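Local atomic coordinates of FAD dependent oxidoreductase domain-containing protein (Deinococcus radiodurans R1, PDB entry 3C4N), a protein that is of uncharacterised function but binds ADP and probably acts as an FAD-dependent oxidoreductase. Residues 260-265 with 328-333. Sequence-based numbering, arbitrary orientation.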
# COMPACT_ATOMS: atom_id res chain seq x y z
N LEU A 260 20.84 1.66 25.07
CA LEU A 260 21.69 1.27 26.18
C LEU A 260 21.93 -0.24 26.11
O LEU A 260 21.05 -1.03 26.46
CB LEU A 260 21.03 1.61 27.51
CG LEU A 260 21.89 1.33 28.75
CD1 LEU A 260 22.98 2.38 28.89
CD2 LEU A 260 21.00 1.33 29.97
N ASP A 261 23.12 -0.63 25.67
CA ASP A 261 23.44 -2.04 25.54
C ASP A 261 23.81 -2.73 26.83
O ASP A 261 24.98 -3.00 27.08
CB ASP A 261 24.55 -2.22 24.51
CG ASP A 261 24.12 -1.83 23.11
OD1 ASP A 261 23.22 -2.48 22.55
OD2 ASP A 261 24.67 -0.86 22.57
N LEU A 262 22.82 -3.00 27.66
CA LEU A 262 23.04 -3.70 28.92
C LEU A 262 21.98 -4.79 29.05
O LEU A 262 20.82 -4.58 28.66
CB LEU A 262 22.97 -2.73 30.09
CG LEU A 262 24.21 -1.83 30.23
CD1 LEU A 262 23.99 -0.80 31.30
CD2 LEU A 262 25.42 -2.69 30.56
N LEU A 263 22.38 -5.94 29.57
CA LEU A 263 21.51 -7.09 29.74
C LEU A 263 20.04 -6.76 29.98
O LEU A 263 19.71 -6.02 30.90
CB LEU A 263 22.00 -7.98 30.88
CG LEU A 263 21.26 -9.32 31.03
CD1 LEU A 263 21.41 -10.12 29.74
CD2 LEU A 263 21.84 -10.12 32.21
N SER A 264 19.17 -7.31 29.14
CA SER A 264 17.75 -7.08 29.29
C SER A 264 16.98 -8.36 29.00
O SER A 264 17.45 -9.21 28.24
CB SER A 264 17.28 -5.98 28.36
OG SER A 264 15.87 -5.91 28.35
N GLY A 265 15.80 -8.48 29.60
CA GLY A 265 14.99 -9.67 29.39
C GLY A 265 13.61 -9.37 28.84
O GLY A 265 13.19 -8.22 28.77
N VAL A 328 21.55 6.20 38.68
CA VAL A 328 21.52 5.14 37.67
C VAL A 328 22.91 5.00 37.03
O VAL A 328 23.15 5.44 35.92
CB VAL A 328 20.45 5.49 36.62
CG1 VAL A 328 20.27 4.36 35.62
CG2 VAL A 328 19.15 5.81 37.33
N PRO A 329 23.83 4.35 37.75
CA PRO A 329 25.21 4.12 37.31
C PRO A 329 25.34 3.66 35.86
O PRO A 329 26.31 4.00 35.18
CB PRO A 329 25.73 3.08 38.29
CG PRO A 329 24.97 3.39 39.54
CD PRO A 329 23.57 3.61 39.00
N ALA A 330 24.36 2.89 35.40
CA ALA A 330 24.37 2.37 34.04
C ALA A 330 24.50 3.50 33.02
O ALA A 330 24.95 3.27 31.90
CB ALA A 330 23.10 1.56 33.78
N LEU A 331 24.11 4.70 33.39
CA LEU A 331 24.21 5.82 32.48
C LEU A 331 25.63 6.37 32.40
O LEU A 331 25.92 7.22 31.56
CB LEU A 331 23.25 6.94 32.90
CG LEU A 331 21.84 6.89 32.31
CD1 LEU A 331 21.27 5.48 32.32
CD2 LEU A 331 20.97 7.84 33.10
N ALA A 332 26.51 5.86 33.26
CA ALA A 332 27.89 6.33 33.29
C ALA A 332 28.92 5.29 32.85
O ALA A 332 30.11 5.59 32.81
CB ALA A 332 28.23 6.82 34.69
N GLY A 333 28.47 4.09 32.50
CA GLY A 333 29.38 3.04 32.07
C GLY A 333 29.60 2.96 30.57
O GLY A 333 29.58 3.98 29.88
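Leu262 N donates to Leu260 O at 2.9 Å, closing an inverse gamma turn centred on Asp261, and this tight bend sets both leucines on the same side of the chain, facing Ala330. Within the pair, Leu260 CD2 and Leu262 CD1 lie 3.9 Å apart. The closest approach to the other segment is made by the leading methyl of Leu262, its CD1 meeting Ala330 CB methyl to methyl at 3.5 Å. With CG anti to the carbonyl carbon (chi1 -75°) and an extended chi2, Leu262 reaches straight out to that methyl. Leu260 instead holds CG anti to its backbone N (chi1 -176°) and splits its branches: CD1 rests 3.7 Å from Ala330 O, a van der Waals contact with a carbonyl, while CD2 stands 4.4 Å from Ala330 CB, a looser touch. Ala330 is carried on the 3-10 turn 329-331, which is stitched by Leu331 N to Val328 O (2.8 Å) and Ala332 N to Pro329 O (2.7 Å). Leu331 starts away from 260-265, but its CD1 swings back to 4.8 Å from Leu260 CD2; it also packs on Leu321 and Leu324 of helix 315-324. Leu151 touches both Leu262 and Ala330, and Asp261 forms a salt bridge with Arg259. Away from the ADP site, this small apolar cluster joins the gamma turn ending strand 251-260 of a mixed sheet to the 3-10 turn that follows helix 315-324.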